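Local atomic coordinates of kelch domain-containing protein (Colletotrichum graminicola M1.001, PDB entry 5C86), a protein that oxidises alcohols as a fungal oxidase of the AA5 family, probably by the copper-radical mechanism known from galactose oxidase. Residues 11-16 with 57-62; 93-98 with 112-117; 183-188 with 450-455; 303-308 with 329-334; 381-386 with 405-410. All coordinates share one frame; numbering follows the deposited sequence. Where two conformers were deposited one is given.

Contact 1 (11-16 with 57-62)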
# COMPACT_ATOMS: atom_id res chain seq x y z
N LYS A 11 -16.51 -13.43 2.01
CA LYS A 11 -15.72 -14.65 2.07
C LYS A 11 -15.16 -15.01 0.73
O LYS A 11 -15.86 -15.15 -0.26
CB LYS A 11 -16.62 -15.79 2.59
CG LYS A 11 -15.97 -16.65 3.67
CD LYS A 11 -16.50 -18.09 3.61
CE LYS A 11 -18.02 -18.13 3.71
NZ LYS A 11 -18.57 -19.44 3.24
N PHE A 12 -13.85 -15.15 0.63
CA PHE A 12 -13.25 -15.48 -0.57
C PHE A 12 -12.94 -17.01 -0.63
O PHE A 12 -12.68 -17.60 0.39
CB PHE A 12 -11.89 -14.73 -0.74
CG PHE A 12 -12.05 -13.27 -1.13
CD1 PHE A 12 -12.20 -12.88 -2.47
CD2 PHE A 12 -11.97 -12.30 -0.16
CE1 PHE A 12 -12.38 -11.55 -2.82
CE2 PHE A 12 -12.12 -10.95 -0.50
CZ PHE A 12 -12.31 -10.59 -1.82
N PRO A 13 -12.79 -17.54 -1.82
CA PRO A 13 -12.44 -18.97 -1.93
C PRO A 13 -10.93 -19.18 -1.75
O PRO A 13 -10.49 -20.35 -1.79
CB PRO A 13 -12.84 -19.29 -3.36
CG PRO A 13 -12.55 -18.01 -4.12
CD PRO A 13 -13.01 -16.95 -3.16
N VAL A 14 -10.12 -18.09 -1.58
CA VAL A 14 -8.63 -18.25 -1.33
C VAL A 14 -8.33 -17.27 -0.17
O VAL A 14 -9.11 -16.31 0.08
CB VAL A 14 -7.71 -17.92 -2.48
CG1 VAL A 14 -8.06 -18.70 -3.75
CG2 VAL A 14 -7.75 -16.42 -2.88
N VAL A 15 -7.29 -17.51 0.65
CA VAL A 15 -7.00 -16.60 1.73
C VAL A 15 -6.38 -15.35 1.03
O VAL A 15 -5.43 -15.43 0.24
CB VAL A 15 -5.98 -17.18 2.73
CG1 VAL A 15 -5.72 -16.21 3.84
CG2 VAL A 15 -6.52 -18.53 3.30
N PRO A 16 -6.97 -14.16 1.36
CA PRO A 16 -6.57 -12.92 0.64
C PRO A 16 -5.32 -12.32 1.26
O PRO A 16 -5.39 -11.30 2.00
CB PRO A 16 -7.80 -12.06 0.73
CG PRO A 16 -8.46 -12.46 1.97
CD PRO A 16 -8.20 -13.98 2.13
N GLY A 57 -21.36 -6.89 -5.51
CA GLY A 57 -21.06 -7.74 -4.36
C GLY A 57 -20.70 -9.22 -4.73
O GLY A 57 -20.44 -9.99 -3.87
N ASN A 58 -20.67 -9.59 -6.00
CA ASN A 58 -20.29 -10.94 -6.41
C ASN A 58 -18.83 -11.23 -6.03
O ASN A 58 -17.92 -10.40 -6.28
CB ASN A 58 -20.42 -11.09 -7.93
CG ASN A 58 -19.99 -12.46 -8.45
OD1 ASN A 58 -18.90 -12.59 -9.05
ND2 ASN A 58 -20.82 -13.50 -8.21
N ILE A 59 -18.58 -12.43 -5.48
CA ILE A 59 -17.22 -12.89 -5.29
C ILE A 59 -17.03 -13.99 -6.28
O ILE A 59 -17.83 -14.91 -6.32
CB ILE A 59 -16.95 -13.40 -3.89
CG1 ILE A 59 -17.06 -12.24 -2.92
CG2 ILE A 59 -15.55 -14.02 -3.80
CD1 ILE A 59 -17.67 -12.66 -1.60
N SER A 60 -16.02 -13.86 -7.10
CA SER A 60 -15.77 -14.84 -8.17
C SER A 60 -15.17 -16.15 -7.63
O SER A 60 -14.50 -16.17 -6.58
CB SER A 60 -14.83 -14.23 -9.22
OG SER A 60 -13.47 -14.24 -8.81
N ASP A 61 -15.38 -17.24 -8.37
CA ASP A 61 -14.72 -18.47 -8.02
C ASP A 61 -13.21 -18.32 -8.21
O ASP A 61 -12.71 -17.56 -9.08
CB ASP A 61 -15.23 -19.64 -8.92
CG ASP A 61 -16.74 -19.88 -8.80
OD1 ASP A 61 -17.33 -19.82 -7.70
OD2 ASP A 61 -17.34 -20.19 -9.84
N ALA A 62 -12.46 -19.14 -7.48
CA ALA A 62 -11.02 -19.08 -7.59
C ALA A 62 -10.60 -19.59 -8.94
O ALA A 62 -11.08 -20.65 -9.38
CB ALA A 62 -10.36 -19.89 -6.47
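Pro13 and Ala62 carry an apolar loop-to-loop contact of the Kelch beta-propeller, with Ile59 beside them. Pro13 CG lies 3.5 Å from Ala62 N and 3.7 Å from Ala62 CB, while CD of the same ring reaches Ile59 CG2, so one proline ring bridges two residues. Ile59 was deposited in two conformers, and its contacts belong to the modelled one. There, with CG1 beside the backbone N (chi1 -66°), CG2 comes anti to that N and meets Phe12 CD1 at 3.8 Å, the two side chains crossing at about a right angle. Ile59 CD1 rests on the Lys11 carbonyl, 3.4 Å from Lys11 O. The touching parts run in similar directions, 19° apart end to end, which lets the contacts step along both loops. In the next shell, strand 47-52 backs the interface: Ser50 touches the side chains of Phe12, Pro13 and Ile59, and Ser60 is held by its OG on Leu51 N and by its carbonyl on the Ser50 hydroxyl. Val30 of strand 28-31 packs on both Phe12 and Val14. The far end of the contact is a methyl pair, Val14 CG1 against Ala62 CB at 3.8 Å.

Contact 2 (93-98 with 112-117)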
# COMPACT_ATOMS: atom_id res chain seq x y z
N ALA A 93 12.38 -15.95 -9.44
CA ALA A 93 13.05 -15.13 -10.44
C ALA A 93 11.99 -14.35 -11.29
O ALA A 93 12.42 -13.46 -12.04
CB ALA A 93 13.89 -16.03 -11.40
N LYS A 94 10.70 -14.71 -11.22
CA LYS A 94 9.67 -14.32 -12.22
C LYS A 94 9.13 -12.90 -12.01
O LYS A 94 9.07 -12.37 -10.89
CB LYS A 94 8.54 -15.31 -12.29
CG LYS A 94 9.14 -16.70 -12.72
CD LYS A 94 8.19 -17.60 -13.36
CE LYS A 94 8.95 -18.61 -14.23
NZ LYS A 94 7.99 -19.66 -14.55
N THR A 95 8.82 -12.27 -13.11
CA THR A 95 8.06 -10.97 -13.14
C THR A 95 6.78 -11.25 -13.95
O THR A 95 6.86 -11.78 -15.08
CB THR A 95 8.86 -9.86 -13.76
OG1 THR A 95 10.09 -9.66 -13.08
CG2 THR A 95 8.11 -8.53 -13.62
N SER A 96 5.61 -11.01 -13.39
CA SER A 96 4.38 -11.08 -14.06
C SER A 96 3.61 -9.75 -14.07
O SER A 96 3.83 -8.94 -13.16
CB SER A 96 3.51 -12.04 -13.46
OG SER A 96 4.06 -13.37 -13.42
N VAL A 97 2.68 -9.59 -15.02
CA VAL A 97 1.94 -8.35 -15.18
C VAL A 97 0.48 -8.66 -15.41
O VAL A 97 0.13 -9.59 -16.16
CB VAL A 97 2.61 -7.37 -16.13
CG1 VAL A 97 2.63 -7.86 -17.58
CG2 VAL A 97 1.91 -6.01 -16.06
N LEU A 98 -0.44 -7.95 -14.74
CA LEU A 98 -1.80 -7.93 -15.06
C LEU A 98 -2.16 -6.54 -15.54
O LEU A 98 -2.11 -5.55 -14.72
CB LEU A 98 -2.73 -8.39 -13.94
CG LEU A 98 -4.21 -8.32 -14.21
CD1 LEU A 98 -4.63 -9.28 -15.32
CD2 LEU A 98 -5.04 -8.66 -13.00
N SER A 112 10.27 -9.80 -18.10
CA SER A 112 11.64 -10.29 -17.98
C SER A 112 11.87 -10.77 -16.55
O SER A 112 11.44 -10.09 -15.60
CB SER A 112 12.59 -9.20 -18.34
OG SER A 112 13.99 -9.53 -18.20
N ASN A 113 12.60 -11.89 -16.37
CA ASN A 113 13.04 -12.29 -15.06
C ASN A 113 13.91 -11.22 -14.43
O ASN A 113 14.69 -10.56 -15.02
CB ASN A 113 13.93 -13.58 -15.20
CG ASN A 113 13.19 -14.79 -15.52
OD1 ASN A 113 11.99 -14.93 -15.51
ND2 ASN A 113 14.00 -15.81 -15.82
N MET A 114 13.84 -11.09 -13.10
CA MET A 114 14.79 -10.28 -12.34
C MET A 114 16.24 -10.77 -12.45
O MET A 114 16.42 -11.98 -12.76
CB MET A 114 14.38 -10.20 -10.86
CG MET A 114 13.13 -9.33 -10.58
SD MET A 114 12.68 -9.40 -8.82
CE MET A 114 12.14 -11.04 -8.55
N GLN A 115 17.16 -9.85 -12.27
CA GLN A 115 18.61 -10.17 -12.20
C GLN A 115 18.94 -11.01 -10.99
O GLN A 115 19.87 -11.83 -11.06
CB GLN A 115 19.47 -8.95 -12.22
CG GLN A 115 19.33 -8.22 -13.55
CD GLN A 115 20.02 -9.01 -14.66
OE1 GLN A 115 19.38 -9.52 -15.58
NE2 GLN A 115 21.32 -9.21 -14.49
N ILE A 116 18.25 -10.77 -9.86
CA ILE A 116 18.50 -11.51 -8.61
C ILE A 116 17.17 -12.03 -8.14
O ILE A 116 16.24 -11.18 -7.88
CB ILE A 116 19.12 -10.63 -7.55
CG1 ILE A 116 20.37 -9.94 -8.09
CG2 ILE A 116 19.38 -11.39 -6.25
CD1 ILE A 116 20.94 -8.74 -7.37
N SER A 117 17.01 -13.34 -8.03
CA SER A 117 15.77 -13.93 -7.59
C SER A 117 15.56 -13.63 -6.09
O SER A 117 16.53 -13.53 -5.33
CB SER A 117 15.68 -15.43 -7.88
OG SER A 117 16.75 -16.14 -7.27
O HOH W 1 9.50 -13.65 -15.56
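Thr95 turns its hydroxyl onto the carbonyl of Ser112, and its side chain is the clearest thread through this contact. Its CB already lies 3.2 Å from Ser112 O. From there OG1, anti to the carbonyl carbon of Thr95 and beside its backbone N (chi1 -58°), donates to Ser112 O at 2.9 Å. The C=O...donor angle is 155° and the hydroxyl sits 18° from the carbonyl plane. OG1 also has Met114 CG as a neighbour, the two side chains crossing at about a right angle, while the CG2 branch makes only a remote approach to Ser112 O, at 4.2 Å.

A second bond fixes the backbones: Met114 N donates to Ala93 O at 3.0 Å. The same carbonyl oxygen has Asn113 CA close by, at 3.3 Å. A water extends the link, accepting from Thr95 N and lying 2.8 Å from Asn113 OD1, to which it can donate. Thus the carbonyls of both segments are used, one by a side-chain donor and one by a backbone donor. At the other end, Ser117 CB packs on Ala93 CA at 3.7 Å.

Within this Kelch propeller the contact joins the start of strand 95-98 to the chain leaving strand 109-111, its antiparallel neighbour and the outermost strand of the four-stranded blade. Strand 84-87 flanks 95-98 on its other edge, with Thr87 touching both Thr95 and Met114, and Trp156 of strand 155-158 in the following blade packs against Met114.

Contact 3 (183-188 with 450-455)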
# COMPACT_ATOMS: atom_id res chain seq x y z
N SER A 183 9.21 6.24 -2.87
CA SER A 183 9.77 6.97 -4.00
C SER A 183 9.65 8.45 -3.84
O SER A 183 8.66 8.99 -3.27
CB SER A 183 9.09 6.57 -5.25
OG SER A 183 9.31 5.21 -5.52
N TRP A 184 10.70 9.16 -4.29
CA TRP A 184 10.77 10.59 -4.11
C TRP A 184 11.40 11.29 -5.36
O TRP A 184 11.42 10.72 -6.42
CB TRP A 184 11.44 10.91 -2.77
CG TRP A 184 11.30 12.29 -2.20
CD1 TRP A 184 12.34 13.19 -1.78
CD2 TRP A 184 10.07 13.00 -1.94
NE1 TRP A 184 11.80 14.33 -1.27
CE2 TRP A 184 10.44 14.26 -1.36
CE3 TRP A 184 8.72 12.67 -2.08
CZ2 TRP A 184 9.49 15.14 -0.93
CZ3 TRP A 184 7.75 13.61 -1.62
CH2 TRP A 184 8.16 14.82 -1.10
N LYS A 185 11.89 12.50 -5.18
CA LYS A 185 12.27 13.34 -6.29
C LYS A 185 13.38 12.71 -7.12
O LYS A 185 14.28 12.07 -6.53
CB LYS A 185 12.67 14.69 -5.75
CG LYS A 185 11.52 15.44 -5.07
CD LYS A 185 11.95 16.79 -4.48
CE LYS A 185 10.78 17.46 -3.73
NZ LYS A 185 11.12 18.91 -3.49
N ASN A 186 13.29 12.89 -8.43
CA ASN A 186 14.41 12.59 -9.36
C ASN A 186 14.99 11.19 -9.20
O ASN A 186 16.22 10.98 -9.10
CB ASN A 186 15.51 13.59 -9.02
CG ASN A 186 16.57 13.70 -10.14
OD1 ASN A 186 16.36 13.28 -11.24
ND2 ASN A 186 17.71 14.19 -9.78
N GLY A 187 14.10 10.24 -9.10
CA GLY A 187 14.45 8.84 -9.13
C GLY A 187 14.96 8.34 -7.82
O GLY A 187 15.45 7.22 -7.79
N SER A 188 14.87 9.10 -6.75
CA SER A 188 15.31 8.72 -5.46
C SER A 188 14.26 7.77 -4.80
O SER A 188 13.08 7.84 -5.14
CB SER A 188 15.58 9.89 -4.58
OG SER A 188 14.35 10.53 -4.25
N PRO A 450 0.45 18.00 -8.86
CA PRO A 450 1.77 18.48 -8.55
C PRO A 450 2.73 18.39 -9.76
O PRO A 450 2.69 17.49 -10.55
CB PRO A 450 2.23 17.52 -7.46
CG PRO A 450 0.93 17.16 -6.74
CD PRO A 450 -0.07 17.10 -7.81
N ASN A 451 3.63 19.41 -9.84
CA ASN A 451 4.59 19.34 -10.91
C ASN A 451 5.72 18.37 -10.77
O ASN A 451 6.33 18.00 -11.79
CB ASN A 451 5.17 20.74 -11.06
CG ASN A 451 4.45 21.52 -12.08
OD1 ASN A 451 4.41 21.17 -13.28
ND2 ASN A 451 3.86 22.65 -11.62
N ASP A 452 6.01 17.87 -9.60
CA ASP A 452 7.15 17.03 -9.39
C ASP A 452 6.67 15.57 -9.39
O ASP A 452 5.82 15.16 -8.56
CB ASP A 452 7.75 17.35 -8.01
CG ASP A 452 9.16 16.85 -7.85
OD1 ASP A 452 9.45 15.71 -8.21
OD2 ASP A 452 10.01 17.67 -7.38
N TYR A 453 7.25 14.78 -10.29
CA TYR A 453 6.93 13.37 -10.38
C TYR A 453 7.39 12.58 -9.18
O TYR A 453 6.93 11.43 -9.07
CB TYR A 453 7.46 12.72 -11.66
CG TYR A 453 6.66 13.05 -12.88
CD1 TYR A 453 5.46 12.48 -13.18
CD2 TYR A 453 7.16 13.99 -13.82
CE1 TYR A 453 4.74 12.81 -14.30
CE2 TYR A 453 6.43 14.28 -14.94
CZ TYR A 453 5.27 13.71 -15.22
OH TYR A 453 4.48 14.05 -16.31
N GLY A 454 8.24 13.13 -8.32
CA GLY A 454 8.58 12.49 -7.07
C GLY A 454 7.51 12.56 -6.04
O GLY A 454 7.49 11.77 -5.11
N VAL A 455 6.59 13.52 -6.24
CA VAL A 455 5.41 13.72 -5.46
C VAL A 455 4.25 12.94 -6.12
O VAL A 455 3.75 11.95 -5.54
CB VAL A 455 5.06 15.20 -5.31
CG1 VAL A 455 3.68 15.38 -4.65
CG2 VAL A 455 6.16 15.90 -4.51
O HOH W 2 11.42 14.79 -9.36
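Lys185 and Gly454 bring their backbones together, CA to CA 3.9 Å, with Lys185 N 3.8 Å from Gly454 CA. So close an approach depends on the missing side chain, since a CB on residue 454 would clash with Lys185 CA and with the carbonyl carbon of Trp184. Gly454 O lies 3.4 Å from Trp184 CE3, oblique to the ring. Val455 lies alongside Trp184, pointing the same way, and places CG2 4.0 Å from CZ3.

Lys185 is extended beyond CG and crosses Asp452 at about a right angle, so its methylene chain, rather than its charge, meets the carboxylate: CG is 3.5 Å from Asp452 OD2. NZ stands 4.2 Å from that oxygen, too far for a salt bridge, and is paired with Glu261. The other carboxylate oxygen, OD1, accepts from Gly454 N at 2.9 Å, on its anti side and 20° out of the carboxylate plane.

Arg430 bonds the carbonyls of both segments, Ser183 O and Val455 O. The packing of 450-455 on the hairpin turn between propeller strands 181-183 and 188-191 joins the early-set domain to the propeller. Within the early-set loop, between strands 444-448 and 459-466, the OD1 bond to the amide two residues on defines an Asx turn.

Contact 4 (303-308 with 329-334)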
# COMPACT_ATOMS: atom_id res chain seq x y z
N PHE A 303 1.77 -17.18 11.48
CA PHE A 303 0.69 -18.18 11.33
C PHE A 303 0.02 -18.45 12.67
O PHE A 303 -0.29 -19.63 13.05
CB PHE A 303 1.25 -19.48 10.73
CG PHE A 303 1.95 -19.26 9.44
CD1 PHE A 303 1.26 -18.94 8.27
CD2 PHE A 303 3.31 -19.31 9.37
CE1 PHE A 303 1.96 -18.71 7.09
CE2 PHE A 303 3.99 -19.04 8.21
CZ PHE A 303 3.33 -18.72 7.07
N SER A 304 -0.20 -17.38 13.42
CA SER A 304 -0.66 -17.42 14.76
C SER A 304 -1.71 -16.37 15.03
O SER A 304 -1.51 -15.17 14.72
CB SER A 304 0.51 -17.19 15.72
OG SER A 304 0.08 -17.32 17.04
N ASP A 305 -2.80 -16.81 15.65
CA ASP A 305 -3.88 -15.97 16.12
C ASP A 305 -3.69 -15.44 17.54
O ASP A 305 -4.58 -14.79 18.12
CB ASP A 305 -5.28 -16.66 15.97
CG ASP A 305 -5.77 -16.67 14.55
OD1 ASP A 305 -5.21 -15.99 13.68
OD2 ASP A 305 -6.75 -17.36 14.28
N THR A 306 -2.51 -15.63 18.10
CA THR A 306 -2.25 -15.26 19.48
C THR A 306 -1.98 -13.74 19.62
O THR A 306 -1.71 -13.04 18.61
CB THR A 306 -1.07 -16.04 20.04
OG1 THR A 306 0.07 -15.76 19.23
CG2 THR A 306 -1.42 -17.57 20.05
N THR A 307 -2.08 -13.29 20.86
CA THR A 307 -1.99 -11.84 21.28
C THR A 307 -2.49 -10.85 20.20
O THR A 307 -1.78 -9.88 19.86
CB THR A 307 -0.62 -11.47 21.79
OG1 THR A 307 0.41 -11.59 20.80
CG2 THR A 307 -0.28 -12.37 23.03
N PRO A 308 -3.69 -11.11 19.69
CA PRO A 308 -4.18 -10.26 18.64
C PRO A 308 -4.57 -8.91 19.15
O PRO A 308 -5.09 -8.74 20.26
CB PRO A 308 -5.37 -11.05 18.09
CG PRO A 308 -5.97 -11.65 19.36
CD PRO A 308 -4.72 -12.10 20.10
N THR A 329 -13.69 -9.25 15.31
CA THR A 329 -13.65 -10.51 16.09
C THR A 329 -12.62 -11.49 15.61
O THR A 329 -12.03 -12.22 16.42
CB THR A 329 -15.03 -11.20 16.12
OG1 THR A 329 -15.50 -11.46 14.80
CG2 THR A 329 -15.99 -10.38 16.94
N VAL A 330 -12.26 -11.42 14.34
CA VAL A 330 -11.27 -12.28 13.76
C VAL A 330 -9.88 -11.63 13.86
O VAL A 330 -9.70 -10.51 13.36
CB VAL A 330 -11.57 -12.63 12.29
CG1 VAL A 330 -10.53 -13.52 11.68
CG2 VAL A 330 -12.96 -13.32 12.19
N PRO A 331 -8.87 -12.35 14.35
CA PRO A 331 -7.48 -11.77 14.36
C PRO A 331 -7.01 -11.49 12.96
O PRO A 331 -7.28 -12.28 12.03
CB PRO A 331 -6.62 -12.88 14.99
CG PRO A 331 -7.61 -13.63 15.78
CD PRO A 331 -8.87 -13.68 14.99
N ARG A 332 -6.29 -10.38 12.78
CA ARG A 332 -5.68 -10.04 11.50
C ARG A 332 -4.19 -9.85 11.72
O ARG A 332 -3.73 -8.74 11.85
CB ARG A 332 -6.35 -8.78 10.94
CG ARG A 332 -7.87 -8.90 10.67
CD ARG A 332 -8.30 -9.90 9.65
NE ARG A 332 -9.79 -9.95 9.55
CZ ARG A 332 -10.49 -10.96 9.01
NH1 ARG A 332 -9.90 -11.99 8.49
NH2 ARG A 332 -11.81 -10.90 9.01
N ASN A 333 -3.49 -10.97 11.74
CA ASN A 333 -2.11 -10.97 12.12
C ASN A 333 -1.27 -11.23 10.91
O ASN A 333 -1.46 -10.59 9.89
CB ASN A 333 -1.84 -11.95 13.30
CG ASN A 333 -2.51 -11.59 14.56
OD1 ASN A 333 -2.97 -10.46 14.77
ND2 ASN A 333 -2.55 -12.57 15.49
N TYR A 334 -0.29 -12.13 10.94
CA TYR A 334 0.51 -12.42 9.74
C TYR A 334 -0.38 -12.85 8.58
O TYR A 334 -1.33 -13.60 8.76
CB TYR A 334 1.52 -13.54 10.06
CG TYR A 334 2.63 -13.67 9.07
CD1 TYR A 334 3.51 -12.61 8.84
CD2 TYR A 334 2.92 -14.85 8.38
CE1 TYR A 334 4.53 -12.71 7.99
CE2 TYR A 334 4.03 -14.93 7.50
CZ TYR A 334 4.82 -13.84 7.32
OH TYR A 334 5.98 -13.90 6.52
O HOH W 3 0.52 -14.32 12.99
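Tyr334 carries its CG anti to its backbone N (chi1 -164°), whereas Phe303 keeps CG beside its own N, and the two rings meet as a T-shaped pair. The edge of Tyr334 addresses the face of Phe303: Tyr334 CD2 stands over the ring centre, 4.1 Å above the plane, with planes at 85° and centroids 5.3 Å apart. Asn333 turns its amide to the opposing turn. ND2 donates to Ser304 O at 2.9 Å, on a lone pair and almost straight at 174°, with the acceptor in the amide plane; a weak second bond goes to Thr306 O. Pro331 packs on Asp305 and Pro308, its CB 3.7 Å from Asp305 OD1 and 3.8 Å from Pro308 CB. Asp305 OD2 is itself bonded to His362.

A water accepts from both Ser304 N and Tyr334 N and so bridges the two backbones. The Tyr334 hydroxyl bonds to those of Tyr245 and Tyr120, and the Phe303 ring also meets His335; Tyr120 and His335 are copper ligands in a structure of this protein. Tyr334 probably corresponds to the axial tyrosine of the galactose oxidase copper site, and the ring pair and amide bond fix how its loop lies against 303-308 beside that site.

Contact 5 (381-386 with 405-410)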
# COMPACT_ATOMS: atom_id res chain seq x y z
N PRO A 381 -25.73 7.02 7.92
CA PRO A 381 -25.03 7.26 6.70
C PRO A 381 -25.30 8.63 6.15
O PRO A 381 -26.48 9.10 5.99
CB PRO A 381 -25.50 6.21 5.79
CG PRO A 381 -25.82 5.02 6.69
CD PRO A 381 -26.45 5.74 7.83
N ALA A 382 -24.22 9.39 5.93
CA ALA A 382 -24.32 10.71 5.36
C ALA A 382 -24.68 10.69 3.88
O ALA A 382 -24.38 9.77 3.12
CB ALA A 382 -22.95 11.42 5.53
N LYS A 383 -25.28 11.84 3.49
CA LYS A 383 -25.52 12.09 2.10
C LYS A 383 -24.17 12.54 1.53
O LYS A 383 -23.56 13.45 2.07
CB LYS A 383 -26.64 13.16 1.91
CG LYS A 383 -26.71 13.71 0.49
CD LYS A 383 -27.33 12.68 -0.40
CE LYS A 383 -27.61 13.26 -1.81
NZ LYS A 383 -26.45 14.02 -2.34
N ARG A 384 -23.72 11.88 0.52
CA ARG A 384 -22.37 12.11 -0.03
C ARG A 384 -22.47 13.02 -1.21
O ARG A 384 -23.38 12.87 -2.05
CB ARG A 384 -21.75 10.78 -0.40
CG ARG A 384 -21.61 9.84 0.77
CD ARG A 384 -21.03 8.47 0.43
NE ARG A 384 -19.64 8.57 0.03
CZ ARG A 384 -18.81 7.56 -0.01
NH1 ARG A 384 -19.29 6.32 0.22
NH2 ARG A 384 -17.55 7.75 -0.31
N PRO A 385 -21.42 13.84 -1.43
CA PRO A 385 -21.35 14.54 -2.70
C PRO A 385 -20.99 13.59 -3.83
O PRO A 385 -20.61 12.43 -3.60
CB PRO A 385 -20.25 15.59 -2.41
CG PRO A 385 -19.35 14.94 -1.45
CD PRO A 385 -20.22 14.03 -0.60
N VAL A 386 -21.16 14.03 -5.07
CA VAL A 386 -20.93 13.26 -6.27
C VAL A 386 -20.06 14.08 -7.29
O VAL A 386 -20.43 15.20 -7.61
CB VAL A 386 -22.26 12.88 -6.93
CG1 VAL A 386 -22.06 12.16 -8.23
CG2 VAL A 386 -23.11 12.01 -5.94
N MET A 405 -18.88 19.00 -9.63
CA MET A 405 -19.67 18.39 -8.57
C MET A 405 -21.12 18.49 -8.93
O MET A 405 -21.57 19.49 -9.50
CB MET A 405 -19.40 19.03 -7.22
CG MET A 405 -17.91 19.05 -6.84
SD MET A 405 -17.16 17.39 -6.85
CE MET A 405 -18.14 16.64 -5.57
N GLN A 406 -21.87 17.50 -8.49
CA GLN A 406 -23.33 17.48 -8.70
C GLN A 406 -24.05 18.62 -8.00
O GLN A 406 -24.96 19.24 -8.63
CB GLN A 406 -23.85 16.13 -8.23
CG GLN A 406 -25.37 15.96 -8.44
CD GLN A 406 -25.75 14.60 -7.91
OE1 GLN A 406 -25.50 13.64 -8.56
NE2 GLN A 406 -26.15 14.51 -6.67
N ASP A 407 -23.68 18.90 -6.76
CA ASP A 407 -24.32 19.85 -5.87
C ASP A 407 -23.33 20.99 -5.54
O ASP A 407 -22.18 20.77 -5.19
CB ASP A 407 -24.71 19.18 -4.54
CG ASP A 407 -25.27 17.75 -4.72
OD1 ASP A 407 -26.42 17.73 -5.24
OD2 ASP A 407 -24.55 16.68 -4.44
N ALA A 408 -23.77 22.23 -5.53
CA ALA A 408 -22.92 23.37 -5.11
C ALA A 408 -22.50 23.25 -3.71
O ALA A 408 -23.24 22.80 -2.85
CB ALA A 408 -23.66 24.69 -5.32
N GLY A 409 -21.27 23.64 -3.42
CA GLY A 409 -20.80 23.68 -2.09
C GLY A 409 -19.36 24.19 -2.01
O GLY A 409 -18.80 24.55 -3.02
N ALA A 410 -18.81 24.14 -0.82
CA ALA A 410 -17.42 24.43 -0.55
C ALA A 410 -16.74 23.03 -0.41
O ALA A 410 -17.04 22.28 0.49
CB ALA A 410 -17.25 25.23 0.72
O HOH W 4 -28.07 15.66 -4.60
O HOH W 5 -22.06 16.97 -5.00
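Val386 and Gln406 form the close part of this contact. Gln406 N donates to Val386 O at 2.9 Å with an N-H...O angle of 162°. Met405 attends the same oxygen twice, through a CA-H...O contact and through its terminal methyl, CE lying 3.4 Å from Val386 O. A bend at chi3 (-63°) places that methyl, which also touches Pro385 CB at 3.9 Å. Gln406, extended beyond CG, crosses Val386 obliquely and brings OE1 to within 3.7 Å of Val386 CB.

The polar side is slacker. Lys383 and Asp407 reach tip to tip, yet NZ and OD2 remain 3.9 Å apart, a long salt bridge. Water fills in: one molecule accepts from Lys383 NZ and donates to Asp407 OD1 at 2.7 Å, and a second accepts from Val386 N and Asp407 N while donating to Asp407 OD2 at 2.6 Å.

In the early-set domain, 381-386 leads into strand 387-390, and the loop residues that follow Met405 leave its antiparallel partner 400-405, so the bond extends from the end of that pair. Strand 444-448 lies on the other edge of 400-405, and Lys443 just before it bonds to Met405 O.

In the fold
The contacts are spread over the chain, and no two of them touch. Contact 4 is nearest the copper site: the Tyr334 side chain is about 3 Å from those of Tyr120 and His335. Contacts 1 and 2 stand further back, Val14 about 11 Å from His335 and Met114 about 11 Å from Tyr120, side chain to side chain. Contacts 1 and 4 make the closest pair, nearest atoms about 7 Å apart. Contact 3 joins the propeller to the early-set domain and lies across the chain's centre from contact 4, about 37 Å between centres. Contact 5, within the early-set domain, is the most peripheral, about 28 Å from the chain's centre and about 44 Å from contact 2, centre to centre.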